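Local coordinates for DUF2235 domain-containing protein (Pseudomonas aeruginosa, PDB 4O5P) that probably hydrolyses phospholipids as the type VI secretion effector Tle1, whose catalytic domain belongs to the alpha/beta-hydrolase clan, at residues A[124-129]-A[173-178]; A[146-151]-A[169-174]; A[152-157]-A[204-209]. One frame throughout, in Å; residues are numbered along the deposited sequence.

All three interactions lie on one flank of the chain, where helix 139-162 carries a layer made by helices 168-178 and 195-219. Interactions 1 and 2 share helix 168-178: residues 124-129 meet it from a loop, residues 146-151 from the neighbouring helix, and Asp125 OD2 probably hydrogen-bonds Trp148 NE1 between them. Interaction 2 is the buried one and wholly apolar. Interaction 1, partly buried, adds an exposed salt bridge to one apolar pair. Interaction 3, farther along helix 139-162 and about 11 Å from interaction 2 between centres, sets a buried valine against a lysine stem and a leucine, with the charges paired along helix 195-219.

Interaction 1: residues A[124-129]-A[173-178]; sequences PDIKEF and GLVEEM
In Ile126 a chi1 of 59° puts CG1 between the backbone N and the carbonyl carbon and turns CG2 to Val175, while the longer CG1 arm leads away from helix 168-178. Ile126 CG2 lies 3.9 Å from Val175 CG1, with Val175 CG2 slightly farther off, so the methyl sits against both branches of the valine. Lys127 starts with CG beside its own N, runs straight through chi2 and then bends at chi3 (-71°), which swings the ammonium group across the end of Glu176. That glutamate extends beyond CG to meet it, and the two side chains cross at about a right angle. Lys127 NZ lies 2.6 Å from Glu176 OE2, a short salt bridge whose nitrogen stands above the carboxylate plane, 68° out of it. OE1 of Glu176 is more distant from the same NZ, at 3.4 Å, so the grip is uneven. The charged pair is exposed, whereas Val175 is buried, and the contact therefore grades from an apolar inner side to an ionic outer one. Residues 124-129 also bond to helix 139-162: Asp125 to the indole of Trp148, and Glu128 to Arg145 in a salt bridge. Within the loop, Lys127 N bonds Pro124 O at 2.8 Å, closing the short 3-10 turn. Lys127, with positive phi and psi, and Glu128 both face Phe123, the pattern of a G1 beta bulge, placed here in the connection between strand 111-116 and helix 139-162.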
ATOM      1  N   PRO A 124     -11.071   0.988  14.937  1.00 22.91           N
ATOM      2  CA  PRO A 124     -11.397   0.802  16.363  1.00 25.61           C
ATOM      3  C   PRO A 124     -10.871  -0.523  16.903  1.00 24.09           C
ATOM      4  O   PRO A 124     -10.411  -0.557  18.038  1.00 24.73           O
ATOM      5  CB  PRO A 124     -12.928   0.812  16.377  1.00 26.89           C
ATOM      6  CG  PRO A 124     -13.312   1.613  15.149  1.00 22.31           C
ATOM      7  CD  PRO A 124     -12.268   1.262  14.118  1.00 23.60           C
ATOM      8  N   ASP A 125     -10.900  -1.573  16.081  1.00 24.91           N
ATOM      9  CA  ASP A 125     -10.492  -2.915  16.496  1.00 25.93           C
ATOM     10  C   ASP A 125      -9.039  -3.004  16.970  1.00 26.84           C
ATOM     11  O   ASP A 125      -8.677  -3.922  17.717  1.00 32.15           O
ATOM     12  CB  ASP A 125     -10.721  -3.933  15.364  1.00 24.25           C
ATOM     13  CG  ASP A 125     -12.186  -4.089  14.996  1.00 30.92           C
ATOM     14  OD1 ASP A 125     -12.940  -3.093  15.110  1.00 32.50           O
ATOM     15  OD2 ASP A 125     -12.584  -5.207  14.581  1.00 25.55           O
ATOM     16  N   ILE A 126      -8.211  -2.065  16.522  1.00 22.74           N
ATOM     17  CA  ILE A 126      -6.812  -1.995  16.945  1.00 22.46           C
ATOM     18  C   ILE A 126      -6.552  -0.700  17.730  1.00 22.03           C
ATOM     19  O   ILE A 126      -5.403  -0.293  17.938  1.00 20.86           O
ATOM     20  CB  ILE A 126      -5.848  -2.099  15.746  1.00 21.90           C
ATOM     21  CG1 ILE A 126      -6.116  -0.978  14.738  1.00 20.24           C
ATOM     22  CG2 ILE A 126      -5.962  -3.492  15.083  1.00 20.12           C
ATOM     23  CD1 ILE A 126      -4.941  -0.707  13.815  1.00 18.48           C
ATOM     24  N   LYS A 127      -7.646  -0.071  18.149  1.00 20.85           N
ATOM     25  CA  LYS A 127      -7.627   1.176  18.933  1.00 25.14           C
ATOM     26  C   LYS A 127      -6.888   2.332  18.263  1.00 24.08           C
ATOM     27  O   LYS A 127      -6.259   3.151  18.936  1.00 21.17           O
ATOM     28  CB  LYS A 127      -7.099   0.933  20.350  1.00 27.52           C
ATOM     29  CG  LYS A 127      -8.020   0.046  21.178  1.00 30.54           C
ATOM     30  CD  LYS A 127      -7.488  -0.169  22.588  1.00 33.80           C
ATOM     31  CE  LYS A 127      -6.280  -1.063  22.572  1.00 31.49           C
ATOM     32  NZ  LYS A 127      -6.140  -1.762  23.876  1.00 44.52           N
ATOM     33  N   GLU A 128      -6.963   2.382  16.932  1.00 22.81           N
ATOM     34  CA  GLU A 128      -6.424   3.494  16.165  1.00 20.52           C
ATOM     35  C   GLU A 128      -7.585   4.449  15.993  1.00 21.52           C
ATOM     36  O   GLU A 128      -8.447   4.237  15.134  1.00 21.72           O
ATOM     37  CB  GLU A 128      -5.939   3.005  14.802  1.00 16.68           C
ATOM     38  CG  GLU A 128      -5.249   4.067  13.943  1.00 23.81           C
ATOM     39  CD  GLU A 128      -4.410   3.436  12.846  1.00 23.54           C
ATOM     40  OE1 GLU A 128      -3.840   2.346  13.101  1.00 19.85           O
ATOM     41  OE2 GLU A 128      -4.323   4.009  11.736  1.00 21.47           O
ATOM     42  N   PHE A 129      -7.626   5.493  16.812  1.00 21.14           N
ATOM     43  CA  PHE A 129      -8.803   6.353  16.851  1.00 25.76           C
ATOM     44  C   PHE A 129      -8.676   7.673  16.089  1.00 24.43           C
ATOM     45  O   PHE A 129      -9.659   8.399  15.925  1.00 26.99           O
ATOM     46  CB  PHE A 129      -9.234   6.573  18.300  1.00 25.37           C
ATOM     47  CG  PHE A 129      -9.754   5.326  18.959  1.00 23.84           C
ATOM     48  CD1 PHE A 129     -10.825   4.638  18.406  1.00 24.13           C
ATOM     49  CD2 PHE A 129      -9.183   4.844  20.128  1.00 24.36           C
ATOM     50  CE1 PHE A 129     -11.331   3.482  19.009  1.00 27.07           C
ATOM     51  CE2 PHE A 129      -9.677   3.699  20.736  1.00 27.41           C
ATOM     52  CZ  PHE A 129     -10.756   3.013  20.172  1.00 26.45           C
ATOM     53  N   GLY A 173      -6.644  -7.050  22.623  1.00 29.61           N
ATOM     54  CA  GLY A 173      -5.558  -7.555  23.450  1.00 30.39           C
ATOM     55  C   GLY A 173      -4.578  -8.447  22.705  1.00 29.05           C
ATOM     56  O   GLY A 173      -3.381  -8.471  23.010  1.00 24.95           O
ATOM     57  N   LEU A 174      -5.085  -9.197  21.735  1.00 26.67           N
ATOM     58  CA  LEU A 174      -4.248 -10.120  20.985  1.00 24.84           C
ATOM     59  C   LEU A 174      -3.319  -9.305  20.111  1.00 22.43           C
ATOM     60  O   LEU A 174      -2.103  -9.512  20.126  1.00 20.35           O
ATOM     61  CB  LEU A 174      -5.112 -11.059  20.128  1.00 21.22           C
ATOM     62  CG  LEU A 174      -5.851 -12.141  20.913  1.00 25.71           C
ATOM     63  CD1 LEU A 174      -7.066 -12.618  20.144  1.00 26.75           C
ATOM     64  CD2 LEU A 174      -4.938 -13.310  21.216  1.00 23.97           C
ATOM     65  N   VAL A 175      -3.906  -8.357  19.384  1.00 22.32           N
ATOM     66  CA  VAL A 175      -3.141  -7.460  18.524  1.00 24.21           C
ATOM     67  C   VAL A 175      -2.081  -6.732  19.348  1.00 23.11           C
ATOM     68  O   VAL A 175      -0.949  -6.612  18.909  1.00 21.99           O
ATOM     69  CB  VAL A 175      -4.055  -6.446  17.798  1.00 23.69           C
ATOM     70  CG1 VAL A 175      -3.224  -5.366  17.071  1.00 21.18           C
ATOM     71  CG2 VAL A 175      -4.971  -7.168  16.821  1.00 22.83           C
ATOM     72  N   GLU A 176      -2.440  -6.273  20.551  1.00 27.74           N
ATOM     73  CA  GLU A 176      -1.457  -5.609  21.419  1.00 24.00           C
ATOM     74  C   GLU A 176      -0.317  -6.530  21.862  1.00 23.86           C
ATOM     75  O   GLU A 176       0.845  -6.113  21.896  1.00 25.89           O
ATOM     76  CB  GLU A 176      -2.138  -5.045  22.662  1.00 29.89           C
ATOM     77  CG  GLU A 176      -2.972  -3.797  22.427  1.00 31.80           C
ATOM     78  CD  GLU A 176      -3.493  -3.235  23.725  1.00 37.06           C
ATOM     79  OE1 GLU A 176      -3.788  -4.036  24.642  1.00 38.38           O
ATOM     80  OE2 GLU A 176      -3.593  -1.999  23.840  1.00 36.06           O
ATOM     81  N   GLU A 177      -0.663  -7.763  22.230  1.00 22.61           N
ATOM     82  CA  GLU A 177       0.314  -8.782  22.635  1.00 24.44           C
ATOM     83  C   GLU A 177       1.267  -9.191  21.519  1.00 23.92           C
ATOM     84  O   GLU A 177       2.415  -9.556  21.788  1.00 23.83           O
ATOM     85  CB  GLU A 177      -0.401 -10.039  23.151  1.00 24.52           C
ATOM     86  CG  GLU A 177      -1.101  -9.868  24.495  1.00 29.61           C
ATOM     87  CD  GLU A 177      -1.895 -11.107  24.901  1.00 34.35           C
ATOM     88  OE1 GLU A 177      -1.498 -12.232  24.509  1.00 38.03           O
ATOM     89  OE2 GLU A 177      -2.922 -10.954  25.598  1.00 32.48           O
HETATM   90  N   MSE A 178       0.789  -9.165  20.269  1.00 26.38           N
HETATM   91  CA  MSE A 178       1.616  -9.565  19.120  1.00 20.48           C
HETATM   92  C   MSE A 178       2.542  -8.429  18.622  1.00 23.52           C
HETATM   93  O   MSE A 178       3.493  -8.685  17.885  1.00 23.49           O
HETATM   94  CB  MSE A 178       0.736 -10.083  17.965  1.00 22.52           C
HETATM   95  CG  MSE A 178      -0.151 -11.290  18.310  1.00 21.19           C
HETATM   96 SE   MSE A 178      -1.833 -11.389  17.291  0.69 21.97          SE
HETATM   97  CE  MSE A 178      -1.144 -12.256  15.682  1.00 21.42           C
TER

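Interaction 2: residues A[146-151]-A[169-174]; sequences INWGLV and NDVQGL
Val151 fits against both Val171 and Leu174 where residues 146-151 and 169-174 pack. Its CG1, anti to the backbone N (chi1 176°), points across the interface and lies 3.8 Å from Leu174 CD1 and 3.9 Å from Val171 CG2, while its CG2 rests 3.8 Å from Leu174 CB. One valine thus uses both branches, and Leu174 answers with the root and one tip of its side chain. A turn earlier on the same helix, Trp148 brings the pyrrole side of its indole to Val171: Trp148 CD1 is 3.7 Å from Val171 CG1, and the methyl approaches the ring obliquely. Val171 is shared between the two residues, CG1 serving the tryptophan and CG2 the valine. The N-to-C directions of the two short segments make an angle of 129°, with axes 9.8 Å apart at their closest. Between these two segments the close contacts fall on this strip, where Trp148, Val151 and Val171 are buried, and Met178, touched by Val151, continues the packing along helix 168-178. On the far side of that helix the chain loosens toward solvent: Asn169 is exposed, and Gln172, which points away from helix 139-162, is only partly covered and makes a weak hydrogen bond to Pro124 O. The indole ring also meets Phe123 edge-to-face. No hydrogen bond crosses between the two segments, so the contact between residues 146-151 and 169-174 rests on apolar packing, while the indole N-H of Trp148 is satisfied outside them.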
ATOM      1  N   ILE A 146      -1.927  -6.360   9.998  1.00 15.72           N
ATOM      2  CA  ILE A 146      -1.523  -7.742   9.714  1.00 16.58           C
ATOM      3  C   ILE A 146      -1.927  -8.672  10.870  1.00 18.59           C
ATOM      4  O   ILE A 146      -2.530  -9.726  10.660  1.00 16.35           O
ATOM      5  CB  ILE A 146       0.007  -7.830   9.475  1.00 17.74           C
ATOM      6  CG1 ILE A 146       0.393  -6.994   8.251  1.00 14.10           C
ATOM      7  CG2 ILE A 146       0.436  -9.263   9.224  1.00 13.04           C
ATOM      8  CD1 ILE A 146       1.837  -6.566   8.258  1.00 14.41           C
ATOM      9  N   ASN A 147      -1.630  -8.260  12.093  1.00 16.39           N
ATOM     10  CA  ASN A 147      -1.939  -9.110  13.242  1.00 16.65           C
ATOM     11  C   ASN A 147      -3.436  -9.282  13.508  1.00 18.14           C
ATOM     12  O   ASN A 147      -3.886 -10.372  13.895  1.00 17.05           O
ATOM     13  CB  ASN A 147      -1.159  -8.649  14.486  1.00 16.13           C
ATOM     14  CG  ASN A 147       0.329  -8.989  14.386  1.00 18.95           C
ATOM     15  OD1 ASN A 147       0.690  -9.993  13.784  1.00 18.76           O
ATOM     16  ND2 ASN A 147       1.194  -8.139  14.952  1.00 18.09           N
ATOM     17  N   TRP A 148      -4.199  -8.212  13.292  1.00 14.02           N
ATOM     18  CA  TRP A 148      -5.657  -8.273  13.294  1.00 16.82           C
ATOM     19  C   TRP A 148      -6.100  -9.336  12.296  1.00 17.66           C
ATOM     20  O   TRP A 148      -6.945 -10.177  12.602  1.00 19.43           O
ATOM     21  CB  TRP A 148      -6.236  -6.922  12.847  1.00 20.62           C
ATOM     22  CG  TRP A 148      -7.741  -6.864  12.881  1.00 17.52           C
ATOM     23  CD1 TRP A 148      -8.522  -6.590  13.971  1.00 19.33           C
ATOM     24  CD2 TRP A 148      -8.643  -7.073  11.785  1.00 19.63           C
ATOM     25  NE1 TRP A 148      -9.852  -6.617  13.620  1.00 19.28           N
ATOM     26  CE2 TRP A 148      -9.953  -6.913  12.282  1.00 21.82           C
ATOM     27  CE3 TRP A 148      -8.474  -7.398  10.433  1.00 18.36           C
ATOM     28  CZ2 TRP A 148     -11.084  -7.067  11.479  1.00 21.05           C
ATOM     29  CZ3 TRP A 148      -9.598  -7.544   9.637  1.00 19.77           C
ATOM     30  CH2 TRP A 148     -10.885  -7.380  10.161  1.00 19.74           C
ATOM     31  N   GLY A 149      -5.504  -9.288  11.107  1.00 16.25           N
ATOM     32  CA  GLY A 149      -5.788 -10.260  10.059  1.00 17.26           C
ATOM     33  C   GLY A 149      -5.579 -11.677  10.542  1.00 19.76           C
ATOM     34  O   GLY A 149      -6.477 -12.518  10.410  1.00 16.41           O
ATOM     35  N   LEU A 150      -4.407 -11.941  11.127  1.00 19.38           N
ATOM     36  CA  LEU A 150      -4.147 -13.250  11.726  1.00 18.29           C
ATOM     37  C   LEU A 150      -5.225 -13.659  12.748  1.00 18.73           C
ATOM     38  O   LEU A 150      -5.739 -14.778  12.689  1.00 17.44           O
ATOM     39  CB  LEU A 150      -2.738 -13.305  12.329  1.00 17.59           C
ATOM     40  CG  LEU A 150      -1.614 -13.286  11.285  1.00 17.10           C
ATOM     41  CD1 LEU A 150      -0.252 -13.046  11.921  1.00 16.68           C
ATOM     42  CD2 LEU A 150      -1.617 -14.598  10.492  1.00 19.81           C
ATOM     43  N   VAL A 151      -5.594 -12.737  13.638  1.00 19.48           N
ATOM     44  CA  VAL A 151      -6.633 -12.998  14.638  1.00 17.94           C
ATOM     45  C   VAL A 151      -7.965 -13.398  14.007  1.00 21.55           C
ATOM     46  O   VAL A 151      -8.656 -14.287  14.521  1.00 21.29           O
ATOM     47  CB  VAL A 151      -6.832 -11.787  15.583  1.00 19.36           C
ATOM     48  CG1 VAL A 151      -7.992 -12.026  16.555  1.00 16.08           C
ATOM     49  CG2 VAL A 151      -5.547 -11.499  16.341  1.00 20.29           C
ATOM     50  N   ASN A 169     -12.714  -6.862  22.829  1.00 40.15           N
ATOM     51  CA  ASN A 169     -11.716  -6.669  23.875  1.00 42.85           C
ATOM     52  C   ASN A 169     -10.545  -7.622  23.680  1.00 36.18           C
ATOM     53  O   ASN A 169      -9.373  -7.232  23.776  1.00 41.85           O
ATOM     54  CB  ASN A 169     -12.343  -6.889  25.256  1.00 43.88           C
ATOM     55  CG  ASN A 169     -11.355  -6.664  26.390  1.00 48.51           C
ATOM     56  OD1 ASN A 169     -10.942  -5.530  26.652  1.00 52.97           O
ATOM     57  ND2 ASN A 169     -10.972  -7.742  27.072  1.00 48.82           N
ATOM     58  N   ASP A 170     -10.870  -8.874  23.381  1.00 36.18           N
ATOM     59  CA  ASP A 170      -9.846  -9.895  23.192  1.00 42.15           C
ATOM     60  C   ASP A 170      -9.073  -9.756  21.884  1.00 30.42           C
ATOM     61  O   ASP A 170      -7.870  -9.991  21.867  1.00 33.79           O
ATOM     62  CB  ASP A 170     -10.435 -11.299  23.332  1.00 40.67           C
ATOM     63  CG  ASP A 170     -10.461 -11.768  24.768  1.00 48.74           C
ATOM     64  OD1 ASP A 170     -11.247 -11.207  25.558  1.00 47.59           O
ATOM     65  OD2 ASP A 170      -9.684 -12.683  25.113  1.00 52.65           O
ATOM     66  N   VAL A 171      -9.751  -9.390  20.800  1.00 31.04           N
ATOM     67  CA  VAL A 171      -9.055  -9.082  19.553  1.00 30.80           C
ATOM     68  C   VAL A 171      -8.023  -7.984  19.857  1.00 32.60           C
ATOM     69  O   VAL A 171      -6.822  -8.165  19.611  1.00 28.59           O
ATOM     70  CB  VAL A 171     -10.018  -8.622  18.432  1.00 29.00           C
ATOM     71  CG1 VAL A 171      -9.241  -8.031  17.269  1.00 28.25           C
ATOM     72  CG2 VAL A 171     -10.881  -9.773  17.946  1.00 31.12           C
ATOM     73  N   GLN A 172      -8.499  -6.871  20.425  1.00 33.05           N
ATOM     74  CA  GLN A 172      -7.628  -5.755  20.821  1.00 30.22           C
ATOM     75  C   GLN A 172      -6.410  -6.204  21.623  1.00 30.53           C
ATOM     76  O   GLN A 172      -5.275  -5.791  21.339  1.00 30.11           O
ATOM     77  CB  GLN A 172      -8.414  -4.743  21.645  1.00 32.12           C
ATOM     78  CG  GLN A 172      -9.355  -3.882  20.831  1.00 31.83           C
ATOM     79  CD  GLN A 172     -10.212  -3.004  21.699  1.00 34.25           C
ATOM     80  OE1 GLN A 172     -10.318  -3.230  22.907  1.00 39.14           O
ATOM     81  NE2 GLN A 172     -10.828  -1.986  21.098  1.00 35.56           N
ATOM     82  N   GLY A 173      -6.644  -7.050  22.623  1.00 29.61           N
ATOM     83  CA  GLY A 173      -5.558  -7.555  23.450  1.00 30.39           C
ATOM     84  C   GLY A 173      -4.578  -8.447  22.705  1.00 29.05           C
ATOM     85  O   GLY A 173      -3.381  -8.471  23.010  1.00 24.95           O
ATOM     86  N   LEU A 174      -5.085  -9.197  21.735  1.00 26.67           N
ATOM     87  CA  LEU A 174      -4.248 -10.120  20.985  1.00 24.84           C
ATOM     88  C   LEU A 174      -3.319  -9.305  20.111  1.00 22.43           C
ATOM     89  O   LEU A 174      -2.103  -9.512  20.126  1.00 20.35           O
ATOM     90  CB  LEU A 174      -5.112 -11.059  20.128  1.00 21.22           C
ATOM     91  CG  LEU A 174      -5.851 -12.141  20.913  1.00 25.71           C
ATOM     92  CD1 LEU A 174      -7.066 -12.618  20.144  1.00 26.75           C
ATOM     93  CD2 LEU A 174      -4.938 -13.310  21.216  1.00 23.97           C
TER

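Interaction 3: residues A[152-157]-A[204-209]; sequences QLVDAL and EPKLKE
Val154 meets Lys206 and Leu207 in a helix-to-helix contact beside the central sheet of the alpha/beta-hydrolase domain, joining helix 139-162 to helix 195-219. Lys206 CB, which points toward the other helix, lies 4.0 Å from Val154 CG1. The next carbon, CG, presses closer to the same methyl, at 3.4 Å, tighter than ordinary carbon-carbon contact. Bends at chi2 (54°) and chi3 (81°) then carry CD and CE away from the valine, and the side chain ends back over its own helix, where Lys206 NZ makes a weak salt bridge with Glu209 OE2 at 3.3 Å. Thus the aliphatic stem crosses the valine at about a right angle while the charge is kept off the apolar surface. Val154's other branch, CG2, meets Leu207 CD2 more loosely, at 4.4 Å. Phe267, on strand 266-267, touches both Val154 and Leu207 and so joins this apolar group, and Leu166 adds to the cover on Val154. On the reverse side of helix 139-162, Asp155 is turned away from helix 195-219 and bonds Tyr114 OH and Leu166 N. A second intrahelical pair occupies the outward face of helix 195-219: Lys208 NZ stands 2.6 Å from Glu204 OE1, above the carboxylate plane and 47° out of it.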
ATOM      1  N   GLN A 152      -8.319 -12.769  12.885  1.00 19.76           N
ATOM      2  CA  GLN A 152      -9.602 -13.063  12.236  1.00 20.47           C
ATOM      3  C   GLN A 152      -9.764 -14.526  11.823  1.00 22.57           C
ATOM      4  O   GLN A 152     -10.892 -15.034  11.745  1.00 22.09           O
ATOM      5  CB  GLN A 152      -9.824 -12.158  11.026  1.00 18.89           C
ATOM      6  CG  GLN A 152      -9.870 -10.697  11.385  1.00 24.48           C
ATOM      7  CD  GLN A 152     -10.641 -10.449  12.663  1.00 19.87           C
ATOM      8  OE1 GLN A 152     -11.864 -10.589  12.699  1.00 25.87           O
ATOM      9  NE2 GLN A 152      -9.931 -10.102  13.721  1.00 20.08           N
ATOM     10  N   LEU A 153      -8.639 -15.187  11.558  1.00 20.10           N
ATOM     11  CA  LEU A 153      -8.619 -16.601  11.221  1.00 21.28           C
ATOM     12  C   LEU A 153      -9.015 -17.415  12.452  1.00 22.73           C
ATOM     13  O   LEU A 153      -9.783 -18.399  12.376  1.00 22.81           O
ATOM     14  CB  LEU A 153      -7.209 -17.003  10.789  1.00 20.19           C
ATOM     15  CG  LEU A 153      -6.569 -16.380   9.537  1.00 24.24           C
ATOM     16  CD1 LEU A 153      -5.296 -17.147   9.204  1.00 22.07           C
ATOM     17  CD2 LEU A 153      -7.512 -16.374   8.344  1.00 20.32           C
ATOM     18  N   VAL A 154      -8.467 -16.992  13.587  1.00 20.02           N
ATOM     19  CA  VAL A 154      -8.778 -17.607  14.860  1.00 20.56           C
ATOM     20  C   VAL A 154     -10.282 -17.457  15.084  1.00 24.47           C
ATOM     21  O   VAL A 154     -10.951 -18.425  15.444  1.00 25.01           O
ATOM     22  CB  VAL A 154      -7.973 -16.973  16.020  1.00 21.55           C
ATOM     23  CG1 VAL A 154      -8.551 -17.390  17.369  1.00 23.48           C
ATOM     24  CG2 VAL A 154      -6.506 -17.359  15.947  1.00 18.89           C
ATOM     25  N   ASP A 155     -10.800 -16.251  14.836  1.00 20.95           N
ATOM     26  CA  ASP A 155     -12.223 -15.946  14.974  1.00 23.48           C
ATOM     27  C   ASP A 155     -13.097 -16.843  14.106  1.00 24.27           C
ATOM     28  O   ASP A 155     -14.110 -17.352  14.567  1.00 26.39           O
ATOM     29  CB  ASP A 155     -12.491 -14.480  14.625  1.00 21.75           C
ATOM     30  CG  ASP A 155     -13.945 -14.082  14.843  1.00 29.25           C
ATOM     31  OD1 ASP A 155     -14.365 -13.998  16.013  1.00 32.95           O
ATOM     32  OD2 ASP A 155     -14.674 -13.842  13.854  1.00 27.18           O
ATOM     33  N   ALA A 156     -12.700 -17.027  12.850  1.00 23.18           N
ATOM     34  CA  ALA A 156     -13.438 -17.889  11.933  1.00 25.80           C
ATOM     35  C   ALA A 156     -13.529 -19.322  12.453  1.00 24.64           C
ATOM     36  O   ALA A 156     -14.610 -19.921  12.432  1.00 26.03           O
ATOM     37  CB  ALA A 156     -12.815 -17.853  10.540  1.00 21.19           C
ATOM     38  N   LEU A 157     -12.404 -19.869  12.925  1.00 26.38           N
ATOM     39  CA  LEU A 157     -12.441 -21.235  13.473  1.00 24.30           C
ATOM     40  C   LEU A 157     -13.302 -21.282  14.738  1.00 28.49           C
ATOM     41  O   LEU A 157     -14.135 -22.169  14.900  1.00 26.44           O
ATOM     42  CB  LEU A 157     -11.024 -21.745  13.771  1.00 22.13           C
ATOM     43  CG  LEU A 157     -10.831 -23.250  13.984  1.00 23.81           C
ATOM     44  CD1 LEU A 157     -11.544 -24.050  12.894  1.00 23.35           C
ATOM     45  CD2 LEU A 157      -9.356 -23.620  14.022  1.00 23.81           C
ATOM     46  N   GLU A 204      -0.933 -18.946  20.648  1.00 26.19           N
ATOM     47  CA  GLU A 204      -0.906 -20.333  21.116  1.00 32.85           C
ATOM     48  C   GLU A 204      -2.069 -20.824  21.991  1.00 31.50           C
ATOM     49  O   GLU A 204      -2.573 -21.925  21.757  1.00 29.38           O
ATOM     50  CB  GLU A 204       0.442 -20.672  21.757  1.00 37.48           C
ATOM     51  CG  GLU A 204       1.423 -21.321  20.786  1.00 40.15           C
ATOM     52  CD  GLU A 204       1.856 -22.695  21.255  1.00 46.98           C
ATOM     53  OE1 GLU A 204       2.364 -22.805  22.397  1.00 43.88           O
ATOM     54  OE2 GLU A 204       1.674 -23.664  20.485  1.00 48.18           O
ATOM     55  N   PRO A 205      -2.490 -20.037  23.000  1.00 33.03           N
ATOM     56  CA  PRO A 205      -3.587 -20.531  23.840  1.00 33.83           C
ATOM     57  C   PRO A 205      -4.848 -20.833  23.036  1.00 31.98           C
ATOM     58  O   PRO A 205      -5.470 -21.884  23.242  1.00 30.44           O
ATOM     59  CB  PRO A 205      -3.857 -19.356  24.786  1.00 32.22           C
ATOM     60  CG  PRO A 205      -2.550 -18.693  24.922  1.00 25.19           C
ATOM     61  CD  PRO A 205      -1.927 -18.782  23.541  1.00 33.13           C
ATOM     62  N   LYS A 206      -5.217 -19.927  22.141  1.00 29.10           N
ATOM     63  CA  LYS A 206      -6.391 -20.133  21.308  1.00 29.42           C
ATOM     64  C   LYS A 206      -6.204 -21.297  20.320  1.00 26.98           C
ATOM     65  O   LYS A 206      -7.097 -22.133  20.177  1.00 24.84           O
ATOM     66  CB  LYS A 206      -6.763 -18.836  20.586  1.00 28.79           C
ATOM     67  CG  LYS A 206      -8.258 -18.577  20.513  1.00 27.77           C
ATOM     68  CD  LYS A 206      -8.918 -18.613  21.869  1.00 33.83           C
ATOM     69  CE  LYS A 206      -8.759 -17.312  22.626  1.00 37.45           C
ATOM     70  NZ  LYS A 206      -9.059 -17.541  24.070  1.00 30.06           N
ATOM     71  N   LEU A 207      -5.049 -21.368  19.659  1.00 23.28           N
ATOM     72  CA  LEU A 207      -4.782 -22.461  18.715  1.00 21.84           C
ATOM     73  C   LEU A 207      -4.839 -23.825  19.404  1.00 26.54           C
ATOM     74  O   LEU A 207      -5.245 -24.812  18.803  1.00 21.66           O
ATOM     75  CB  LEU A 207      -3.422 -22.303  18.031  1.00 20.10           C
ATOM     76  CG  LEU A 207      -3.268 -21.082  17.131  1.00 22.06           C
ATOM     77  CD1 LEU A 207      -1.855 -20.994  16.597  1.00 26.77           C
ATOM     78  CD2 LEU A 207      -4.276 -21.130  15.997  1.00 21.26           C
ATOM     79  N   LYS A 208      -4.425 -23.881  20.658  1.00 24.55           N
ATOM     80  CA  LYS A 208      -4.469 -25.142  21.385  1.00 26.82           C
ATOM     81  C   LYS A 208      -5.894 -25.490  21.771  1.00 24.96           C
ATOM     82  O   LYS A 208      -6.300 -26.642  21.616  1.00 25.45           O
ATOM     83  CB  LYS A 208      -3.548 -25.107  22.603  1.00 31.44           C
ATOM     84  CG  LYS A 208      -2.071 -25.211  22.220  1.00 36.23           C
ATOM     85  CD  LYS A 208      -1.154 -25.107  23.420  1.00 44.52           C
ATOM     86  CE  LYS A 208       0.308 -25.185  22.991  1.00 46.29           C
ATOM     87  NZ  LYS A 208       1.203 -24.514  23.978  1.00 40.94           N
ATOM     88  N   GLU A 209      -6.652 -24.498  22.249  1.00 25.40           N
ATOM     89  CA  GLU A 209      -8.066 -24.706  22.574  1.00 25.47           C
ATOM     90  C   GLU A 209      -8.772 -25.265  21.358  1.00 24.62           C
ATOM     91  O   GLU A 209      -9.540 -26.219  21.448  1.00 19.27           O
ATOM     92  CB  GLU A 209      -8.757 -23.391  22.914  1.00 26.57           C
ATOM     93  CG  GLU A 209      -8.577 -22.856  24.318  1.00 30.54           C
ATOM     94  CD  GLU A 209      -9.258 -21.509  24.481  1.00 35.14           C
ATOM     95  OE1 GLU A 209     -10.358 -21.315  23.910  1.00 37.06           O
ATOM     96  OE2 GLU A 209      -8.689 -20.632  25.163  1.00 39.67           O
TER